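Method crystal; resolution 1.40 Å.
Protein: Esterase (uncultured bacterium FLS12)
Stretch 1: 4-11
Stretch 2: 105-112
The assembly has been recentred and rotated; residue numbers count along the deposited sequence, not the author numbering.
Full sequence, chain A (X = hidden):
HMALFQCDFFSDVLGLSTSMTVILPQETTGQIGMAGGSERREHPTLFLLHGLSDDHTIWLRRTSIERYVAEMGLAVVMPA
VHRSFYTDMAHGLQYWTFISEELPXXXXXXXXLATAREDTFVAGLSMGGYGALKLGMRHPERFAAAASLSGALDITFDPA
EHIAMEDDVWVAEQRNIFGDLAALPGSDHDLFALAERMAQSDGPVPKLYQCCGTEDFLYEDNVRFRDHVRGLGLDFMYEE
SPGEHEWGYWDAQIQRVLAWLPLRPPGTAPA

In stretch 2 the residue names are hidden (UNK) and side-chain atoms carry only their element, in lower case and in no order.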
# COMPACT_ATOMS: atom_id res chain seq x y z
N LEU A 4 0.37 0.40 -11.27
CA LEU A 4 1.16 0.90 -10.15
C LEU A 4 1.50 -0.23 -9.18
O LEU A 4 0.62 -1.00 -8.79
CB LEU A 4 0.38 1.99 -9.42
CG LEU A 4 0.98 2.53 -8.12
CD1 LEU A 4 2.23 3.32 -8.40
CD2 LEU A 4 -0.02 3.39 -7.36
N PHE A 5 2.77 -0.34 -8.81
CA PHE A 5 3.19 -1.40 -7.91
C PHE A 5 3.90 -0.81 -6.72
O PHE A 5 4.88 -0.08 -6.86
CB PHE A 5 4.14 -2.37 -8.63
CG PHE A 5 3.54 -2.99 -9.84
CD1 PHE A 5 3.60 -2.35 -11.06
CD2 PHE A 5 2.91 -4.22 -9.77
CE1 PHE A 5 3.02 -2.91 -12.19
CE2 PHE A 5 2.34 -4.80 -10.89
CZ PHE A 5 2.39 -4.14 -12.11
N GLN A 6 3.40 -1.14 -5.53
CA GLN A 6 4.13 -0.88 -4.31
C GLN A 6 4.81 -2.19 -3.93
O GLN A 6 4.15 -3.20 -3.71
CB GLN A 6 3.20 -0.38 -3.22
CG GLN A 6 2.49 0.94 -3.58
CD GLN A 6 3.43 2.15 -3.69
OE1 GLN A 6 4.59 2.10 -3.29
NE2 GLN A 6 2.91 3.24 -4.25
N CYS A 7 6.13 -2.16 -3.89
CA CYS A 7 6.93 -3.38 -3.79
C CYS A 7 7.69 -3.39 -2.49
O CYS A 7 8.52 -2.51 -2.24
CB CYS A 7 7.95 -3.41 -4.94
SG CYS A 7 7.31 -2.96 -6.58
N ASP A 8 7.44 -4.41 -1.67
CA ASP A 8 8.17 -4.60 -0.43
C ASP A 8 9.05 -5.83 -0.58
O ASP A 8 8.55 -6.96 -0.64
CB ASP A 8 7.20 -4.76 0.74
CG ASP A 8 6.30 -3.56 0.90
OD1 ASP A 8 6.82 -2.44 0.82
OD2 ASP A 8 5.08 -3.74 1.10
N PHE A 9 10.36 -5.61 -0.63
CA PHE A 9 11.31 -6.65 -1.01
C PHE A 9 12.53 -6.58 -0.11
O PHE A 9 12.69 -5.65 0.67
CB PHE A 9 11.74 -6.45 -2.47
CG PHE A 9 12.49 -5.17 -2.71
CD1 PHE A 9 11.80 -3.99 -2.96
CD2 PHE A 9 13.87 -5.14 -2.67
CE1 PHE A 9 12.49 -2.79 -3.16
CE2 PHE A 9 14.57 -3.95 -2.87
CZ PHE A 9 13.87 -2.78 -3.11
N PHE A 10 13.39 -7.59 -0.21
CA PHE A 10 14.58 -7.63 0.62
C PHE A 10 15.82 -7.24 -0.16
O PHE A 10 16.06 -7.76 -1.26
CB PHE A 10 14.78 -9.02 1.23
CG PHE A 10 15.86 -9.07 2.27
CD1 PHE A 10 15.60 -8.64 3.56
CD2 PHE A 10 17.14 -9.52 1.96
CE1 PHE A 10 16.58 -8.65 4.53
CE2 PHE A 10 18.13 -9.54 2.93
CZ PHE A 10 17.84 -9.12 4.22
N SER A 11 16.61 -6.33 0.40
CA SER A 11 17.90 -5.99 -0.18
C SER A 11 19.02 -6.74 0.55
O SER A 11 19.26 -6.52 1.74
CB SER A 11 18.17 -4.49 -0.11
OG SER A 11 19.54 -4.24 -0.41
N UNK A 105 19.02 -4.62 -10.85
CA UNK A 105 18.90 -6.06 -11.05
C UNK A 105 17.58 -6.58 -10.50
O UNK A 105 16.90 -7.39 -11.14
c UNK A 105 20.07 -6.81 -10.42
N UNK A 106 17.21 -6.13 -9.30
CA UNK A 106 15.96 -6.59 -8.69
C UNK A 106 14.75 -6.12 -9.50
O UNK A 106 13.82 -6.88 -9.75
c UNK A 106 16.76 -6.06 -4.91
c UNK A 106 15.86 -6.09 -7.25
c UNK A 106 16.36 -8.25 -6.02
c UNK A 106 16.76 -6.80 -6.23
N UNK A 107 14.76 -4.86 -9.91
CA UNK A 107 13.66 -4.34 -10.70
C UNK A 107 13.50 -5.14 -11.99
O UNK A 107 12.38 -5.50 -12.36
c UNK A 107 13.87 -2.86 -11.01
N UNK A 108 14.62 -5.44 -12.65
CA UNK A 108 14.59 -6.19 -13.90
C UNK A 108 14.17 -7.65 -13.69
O UNK A 108 13.61 -8.28 -14.59
c UNK A 108 18.99 -2.48 -16.00
c UNK A 108 15.95 -6.11 -14.59
n UNK A 108 19.07 -1.31 -16.60
c UNK A 108 16.20 -4.75 -15.21
c UNK A 108 17.68 -4.51 -15.48
n UNK A 108 20.01 -2.94 -15.29
n UNK A 108 17.88 -3.20 -16.11
N UNK A 109 14.43 -8.19 -12.50
CA UNK A 109 14.03 -9.56 -12.19
C UNK A 109 12.52 -9.65 -11.93
O UNK A 109 11.89 -10.66 -12.26
o UNK A 109 14.27 -9.66 -9.75
c UNK A 109 14.82 -10.09 -10.98
N UNK A 110 11.94 -8.59 -11.37
CA UNK A 110 10.51 -8.59 -11.05
C UNK A 110 9.64 -8.22 -12.25
O UNK A 110 8.54 -8.76 -12.43
c UNK A 110 10.21 -7.55 -9.96
c UNK A 110 11.90 -9.26 -7.01
c UNK A 110 11.09 -6.74 -7.77
c UNK A 110 11.70 -6.92 -6.55
c UNK A 110 12.11 -8.18 -6.16
c UNK A 110 10.88 -7.80 -8.64
c UNK A 110 11.28 -9.07 -8.25
N UNK A 111 10.10 -7.26 -13.04
CA UNK A 111 9.28 -6.59 -14.05
C UNK A 111 9.90 -6.71 -15.44
O UNK A 111 11.10 -6.94 -15.58
c UNK A 111 8.25 -4.21 -10.09
c UNK A 111 6.90 -4.52 -10.03
c UNK A 111 6.96 -5.21 -12.32
c UNK A 111 6.26 -5.01 -11.14
c UNK A 111 9.08 -5.11 -13.68
c UNK A 111 8.32 -4.90 -12.40
c UNK A 111 8.95 -4.40 -11.27
N UNK A 112 9.08 -6.55 -16.49
CA UNK A 112 9.56 -6.69 -17.87
C UNK A 112 10.27 -5.42 -18.33
O UNK A 112 9.78 -4.68 -19.19
c UNK A 112 7.22 -6.25 -17.88
c UNK A 112 7.61 -6.40 -16.43
c UNK A 112 8.27 -6.95 -18.66

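Position 105 carries a single side-chain carbon; this CB is 9.8 Å from Phe9 CE2, the nearest atom of stretch 1. One carbon is a methyl group, so the residue is Ala105, on the helix but outside the contact.

Position 106 has four side-chain carbons, forked at the second, and no heteroatom. One terminal carbon lies 3.7 Å from Phe9 CE2 and 4.1 Å from Phe10 O. A chain that forks at its second carbon is leucine: Leu106, with chi1 m and chi2 t, its CA-to-CB bond directed toward the strand.

Position 107 again shows one carbon, and this CB is 7.9 Å from Phe9 CZ: Ala107.

Position 108 has three carbons, a nitrogen, then a carbon bearing two further nitrogens. Its nearest side-chain atom to the strand is CB, 12.0 Å from Phe9 CE2. The guanidinium pattern identifies Arg108.

At position 109 one carbon is followed by one oxygen, and no second carbon is attached, which gives Ser109. Its OG donates a hydrogen bond to the backbone O of Leu106 (2.8 Å), so the hydroxyl is satisfied within the helix rather than across the contact.

Position 110 has one carbon leading to a ring of six carbons, and one ring carbon lies 4.1 Å from Phe9 CB. With no oxygen on the ring, it is phenylalanine: Phe110, and the approaching carbon is its CZ.

Position 111 repeats the carbon plus six-carbon ring, again without oxygen. One ring carbon lies 3.6 Å from Phe5 CG, and another is 3.8 Å from Cys7 SG. The residue is Phe111, and these carbons are CE1 and CZ, respectively. This is the first residue to leave helical phi/psi (-123/159), although its N still donates to the O of Ala107 at 3.0 Å.

Position 112 has three carbons closing a ring onto the backbone nitrogen and touches nothing on stretch 1: Pro112.

The contact is apolar; no hydrogen bond crosses it. Alternation along the strand turns the CA-to-CB bonds of Phe5, Cys7 and Phe9 toward stretch 2, while those of Gln6 and Asp8 point away. The strand and helix axes run at 130° and approach to 11.0 Å, a gap bridged by side chains. Phe111 contributes the largest covered area, 72 Å² of the 289 Å² total. Its ring presents an edge to the face of Phe5, with centroids 4.8 Å apart and planes at 56°. Cys7 SG also lies at the edge of the Phe111 ring, 86° off its normal, so the sulfur sits near the ring plane. Farther along the strand, Phe9 packs against both Leu106 and Phe110, one helical turn apart.

Stretch 2, residues 105-112: ALARSFFP
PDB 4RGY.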